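Local coordinates for DNA ligase D 3'-phosphoesterase domain-containing protein (Methanocella paludicola, PDB 5DMP) that probably acts as a phosphoesterase that trims 3' ends of DNA during archaeal non-homologous end joining, at residues P4-Q9 against K113-S118; L85-E88 against S93-T96. One frame throughout, in Å; residues are numbered along the deposited sequence.

Contact 1. Residues P4-Q9 against K113-S118; sequences PIYVIQ and KKLKGS
L115 reaches Y6 and I8 across a wide backbone gap: the closest pair of alpha carbons, I8 CA and L115 CA, stands 9.7 Å apart. This is too far for main-chain pairing, so the contact is made by side chains alone. Along the strand, Y6 and I8 both direct their CB toward 113-118, while V7 between them faces elsewhere, the alternation expected of an extended chain.

On the other side L115 does the touching. With its CG anti to the carbonyl carbon (chi1 -60°), its branch projects at the strand, and CD1 lies 3.4 Å from Y6 OH and 3.7 Å from I8 CD1. Only CD1 is shared by the two partners; Y6 OH also sits against L115 CB and CG. Each side chain crosses that of L115 at about a right angle, and L115 CD1 is oblique to the Y6 ring. The buried Y6 hydroxyl is satisfied by D78 OD2, which also accepts from L115 N, while D78 OD1 takes K113 N; one carboxylate therefore ties the aromatic residue to the loop.

This is core packing of the phosphoesterase domain, the I8 side chain lying about 11 Å from the bound vanadate and from the magnesium ion. Strands 5-12, 16-24, 72-84 and 105-111 bring side chains together here, L110 touching both Y6 and L115, and the loop between strands 105-111 and 118-123 supplies L115.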
loop_
_atom_site.group_PDB
_atom_site.type_symbol
_atom_site.label_atom_id
_atom_site.label_comp_id
_atom_site.label_asym_id
_atom_site.label_seq_id
_atom_site.Cartn_x
_atom_site.Cartn_y
_atom_site.Cartn_z
ATOM N N PRO A 4 0.231 -10.679 9.508
ATOM C CA PRO A 4 -0.630 -9.729 8.863
ATOM C C PRO A 4 -0.292 -9.385 7.440
ATOM O O PRO A 4 0.846 -9.163 7.110
ATOM C CB PRO A 4 -0.661 -8.556 9.815
ATOM C CG PRO A 4 0.768 -8.525 10.372
ATOM C CD PRO A 4 1.284 -9.962 10.285
ATOM N N ILE A 5 -1.300 -9.447 6.604
ATOM C CA ILE A 5 -1.128 -9.178 5.191
ATOM C C ILE A 5 -0.819 -7.706 4.917
ATOM O O ILE A 5 -1.433 -6.806 5.503
ATOM C CB ILE A 5 -2.437 -9.562 4.460
ATOM C CG1 ILE A 5 -2.522 -11.067 4.345
ATOM C CG2 ILE A 5 -2.568 -9.001 3.021
ATOM C CD1 ILE A 5 -3.989 -11.407 4.170
ATOM N N TYR A 6 0.100 -7.497 3.965
ATOM C CA TYR A 6 0.326 -6.198 3.246
ATOM C C TYR A 6 0.062 -6.550 1.778
ATOM O O TYR A 6 0.496 -7.639 1.266
ATOM C CB TYR A 6 1.804 -5.788 3.499
ATOM C CG TYR A 6 2.444 -5.209 2.281
ATOM C CD1 TYR A 6 2.034 -3.929 1.816
ATOM C CD2 TYR A 6 3.431 -5.905 1.585
ATOM C CE1 TYR A 6 2.579 -3.371 0.644
ATOM C CE2 TYR A 6 4.001 -5.366 0.390
ATOM C CZ TYR A 6 3.583 -4.100 -0.060
ATOM O OH TYR A 6 4.160 -3.573 -1.213
ATOM N N VAL A 7 -0.677 -5.690 1.084
ATOM C CA VAL A 7 -0.867 -5.869 -0.365
ATOM C C VAL A 7 -0.966 -4.490 -1.022
ATOM O O VAL A 7 -1.454 -3.522 -0.405
ATOM C CB VAL A 7 -2.175 -6.702 -0.625
ATOM C CG1 VAL A 7 -3.409 -6.043 0.035
ATOM C CG2 VAL A 7 -2.370 -6.979 -2.149
ATOM N N ILE A 8 -0.513 -4.397 -2.267
ATOM C CA ILE A 8 -0.810 -3.255 -3.095
ATOM C C ILE A 8 -1.435 -3.812 -4.365
ATOM O O ILE A 8 -0.843 -4.708 -5.052
ATOM C CB ILE A 8 0.493 -2.475 -3.501
ATOM C CG1 ILE A 8 1.056 -1.757 -2.216
ATOM C CG2 ILE A 8 0.116 -1.473 -4.629
ATOM C CD1 ILE A 8 2.400 -0.969 -2.376
ATOM N N GLN A 9 -2.587 -3.260 -4.710
ATOM C CA GLN A 9 -3.187 -3.607 -6.009
ATOM C C GLN A 9 -3.011 -2.405 -6.923
ATOM O O GLN A 9 -3.198 -1.258 -6.493
ATOM C CB GLN A 9 -4.638 -3.964 -5.829
ATOM C CG GLN A 9 -4.769 -5.439 -5.355
ATOM C CD GLN A 9 -5.970 -5.716 -4.500
ATOM O OE1 GLN A 9 -6.304 -4.985 -3.552
ATOM N NE2 GLN A 9 -6.620 -6.868 -4.781
ATOM N N LYS A 113 7.445 -8.545 -2.253
ATOM C CA LYS A 113 8.348 -8.939 -3.322
ATOM C C LYS A 113 8.915 -7.700 -3.993
ATOM O O LYS A 113 10.045 -7.750 -4.512
ATOM C CB LYS A 113 7.651 -9.810 -4.375
ATOM C CG LYS A 113 6.931 -11.021 -3.772
ATOM C CD LYS A 113 7.892 -12.109 -3.296
ATOM C CE LYS A 113 7.867 -13.308 -4.243
ATOM N NZ LYS A 113 9.154 -14.039 -4.119
ATOM N N LYS A 114 8.171 -6.597 -3.997
ATOM C CA LYS A 114 8.665 -5.393 -4.647
ATOM C C LYS A 114 9.149 -4.357 -3.635
ATOM O O LYS A 114 10.181 -3.669 -3.856
ATOM C CB LYS A 114 7.670 -4.773 -5.617
ATOM C CG LYS A 114 7.292 -5.747 -6.796
ATOM C CD LYS A 114 6.272 -5.093 -7.697
ATOM C CE LYS A 114 5.803 -6.077 -8.813
ATOM N NZ LYS A 114 4.654 -5.480 -9.552
ATOM N N LEU A 115 8.388 -4.194 -2.563
ATOM C CA LEU A 115 8.745 -3.294 -1.455
ATOM C C LEU A 115 9.223 -4.098 -0.285
ATOM O O LEU A 115 8.563 -5.067 0.145
ATOM C CB LEU A 115 7.510 -2.461 -1.035
ATOM C CG LEU A 115 6.786 -1.527 -1.985
ATOM C CD1 LEU A 115 5.883 -0.636 -1.140
ATOM C CD2 LEU A 115 7.859 -0.686 -2.745
ATOM N N LYS A 116 10.403 -3.765 0.229
ATOM C CA LYS A 116 10.938 -4.502 1.381
ATOM C C LYS A 116 11.670 -3.537 2.189
ATOM O O LYS A 116 12.842 -3.254 1.907
ATOM C CB LYS A 116 12.028 -5.547 1.035
ATOM C CG LYS A 116 11.867 -6.449 -0.147
ATOM C CD LYS A 116 12.919 -7.575 -0.009
ATOM C CE LYS A 116 13.013 -8.414 -1.286
ATOM N NZ LYS A 116 11.895 -9.399 -1.388
ATOM N N GLY A 117 11.055 -3.053 3.230
ATOM C CA GLY A 117 11.790 -2.110 4.094
ATOM C C GLY A 117 10.813 -1.214 4.820
ATOM O O GLY A 117 9.590 -1.465 4.791
ATOM N N SER A 118 11.352 -0.230 5.534
ATOM C CA SER A 118 10.548 0.594 6.426
ATOM C C SER A 118 9.799 1.708 5.700
ATOM O O SER A 118 10.405 2.436 4.901
ATOM C CB SER A 118 11.462 1.123 7.543
ATOM O OG SER A 118 12.512 1.843 6.924
#

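Contact 2. Residues L85-E88 against S93-T96; sequences LREE and SRMT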
loop_
_atom_site.group_PDB
_atom_site.type_symbol
_atom_site.label_atom_id
_atom_site.label_comp_id
_atom_site.label_asym_id
_atom_site.label_seq_id
_atom_site.Cartn_x
_atom_site.Cartn_y
_atom_site.Cartn_z
ATOM N N LEU A 85 6.767 -1.522 13.381
ATOM C CA LEU A 85 8.005 -1.033 14.001
ATOM C C LEU A 85 7.715 -0.341 15.341
ATOM O O LEU A 85 8.628 -0.223 16.181
ATOM C CB LEU A 85 8.740 -0.071 13.051
ATOM C CG LEU A 85 9.304 -0.838 11.832
ATOM C CD1 LEU A 85 9.863 0.118 10.824
ATOM C CD2 LEU A 85 10.344 -1.844 12.278
ATOM N N ARG A 86 6.484 0.139 15.519
ATOM C CA ARG A 86 6.150 0.886 16.757
ATOM C C ARG A 86 5.984 0.029 18.008
ATOM O O ARG A 86 5.790 0.583 19.097
ATOM C CB ARG A 86 4.981 1.863 16.545
ATOM C CG ARG A 86 5.366 2.934 15.516
ATOM C CD ARG A 86 4.347 4.023 15.372
ATOM N NE ARG A 86 4.445 4.889 16.555
ATOM C CZ ARG A 86 3.489 5.703 17.010
ATOM N NH1 ARG A 86 2.319 5.828 16.386
ATOM N NH2 ARG A 86 3.741 6.440 18.112
ATOM N N GLU A 87 6.054 -1.294 17.859
ATOM C CA GLU A 87 6.212 -2.250 19.001
ATOM C C GLU A 87 7.628 -2.381 19.487
ATOM O O GLU A 87 7.867 -2.883 20.615
ATOM C CB GLU A 87 5.727 -3.649 18.639
ATOM C CG GLU A 87 4.225 -3.780 18.511
ATOM C CD GLU A 87 3.453 -3.795 19.859
ATOM O OE1 GLU A 87 2.261 -4.183 19.832
ATOM O OE2 GLU A 87 3.986 -3.427 20.941
ATOM N N GLU A 88 8.575 -1.923 18.668
ATOM C CA GLU A 88 10.013 -2.001 19.027
ATOM C C GLU A 88 10.570 -0.832 19.748
ATOM O O GLU A 88 11.542 -0.203 19.319
ATOM C CB GLU A 88 10.808 -2.314 17.792
ATOM C CG GLU A 88 10.234 -3.555 17.111
ATOM C CD GLU A 88 11.237 -4.163 16.149
ATOM O OE1 GLU A 88 12.467 -4.141 16.473
ATOM O OE2 GLU A 88 10.806 -4.624 15.068
ATOM N N SER A 93 6.475 3.789 24.995
ATOM C CA SER A 93 6.471 4.324 23.640
ATOM C C SER A 93 5.881 3.295 22.663
ATOM O O SER A 93 5.809 3.551 21.475
ATOM C CB SER A 93 7.875 4.631 23.172
ATOM O OG SER A 93 8.189 5.960 23.457
ATOM N N ARG A 94 5.560 2.108 23.160
ATOM C CA ARG A 94 5.091 1.029 22.294
ATOM C C ARG A 94 3.653 1.335 21.872
ATOM O O ARG A 94 2.897 1.913 22.659
ATOM C CB ARG A 94 5.158 -0.290 23.006
ATOM C CG ARG A 94 6.423 -0.446 23.782
ATOM C CD ARG A 94 7.018 -1.771 23.432
ATOM N NE ARG A 94 6.665 -2.831 24.347
ATOM C CZ ARG A 94 6.529 -4.099 23.964
ATOM N NH1 ARG A 94 6.659 -4.441 22.680
ATOM N NH2 ARG A 94 6.249 -5.028 24.854
ATOM N N MET A 95 3.314 1.026 20.618
ATOM C CA MET A 95 2.004 1.299 20.041
ATOM C C MET A 95 1.637 0.075 19.208
ATOM O O MET A 95 2.444 -0.330 18.351
ATOM C CB MET A 95 2.071 2.545 19.146
ATOM C CG MET A 95 2.197 3.841 19.902
ATOM S SD MET A 95 0.815 4.345 20.995
ATOM C CE MET A 95 1.442 5.962 21.491
ATOM N N THR A 96 0.466 -0.544 19.440
ATOM C CA THR A 96 -0.026 -1.642 18.566
ATOM C C THR A 96 -0.365 -1.022 17.206
ATOM O O THR A 96 -0.330 0.192 17.059
ATOM C CB THR A 96 -1.314 -2.268 19.130
ATOM O OG1 THR A 96 -2.338 -1.262 19.153
ATOM C CG2 THR A 96 -1.055 -2.757 20.552
#
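R86 and E87 run close beside M95 and R94, with R86 CA 5.3 Å from M95 CA and E87 CA 4.8 Å from R94 CA. R86 O, in the 3-10 segment 85-87, accepts from M95 N at 2.9 Å, the donor lying above the carbonyl plane (48° out), and R94 CA-H also approaches this oxygen.

The R86 and M95 side chains lie side by side, pointing the same way. M95 CG rests over one guanidinium face, offset toward the rim, 3.5 Å from R86 NH2. The polar end of R86 is fixed from outside, NH1 donating to Q103 OE1 and K105 O. Cutting R86 back to alanine is likely to leave M95 without the flat surface its CG packs on, and Q103 and the K105 carbonyl without their shared donor.

R94 bends at chi2 and chi3 (-130° and -95°), which brings NH1 back to E87 O, 2.9 Å away. That bond lies in the carbonyl plane on a lone pair and close to the guanidinium plane of R94. The salt bridge to E87 OE2, 3.3 Å from R94 NH1, has the oxygen well out of that plane, so it rests on charge alone. E87 OE1 lies against T96, 3.6 Å from its CA and 3.7 Å from its CG2.

The pairing closes the loop between strand 72-84 and helix 97-103, where T96 is the N-cap and S100 and Q103 pack against M95.

How the contacts relate
Contact 1 is buried, about 7 Å from the chain centre to its own centre, whereas contact 2 lies on the surface, about 20 Å out. Their chemistry follows: contact 1 joins distant parts of the chain by apolar side chains, with its polar hydroxyl satisfied by a strand residue, while contact 2 staples a short local loop with two hydrogen bonds and an ion pair. Strand 72-84 serves both, supplying D78 beside contact 1 and leading directly into 85-88. Though their centres are about 19 Å apart, the segments touch outside the contacting side chains, S118 CB packing 3.8 Å from L85 CD1, and residues 85-96 fall wholly within the sequence span between 4-9 and 113-118.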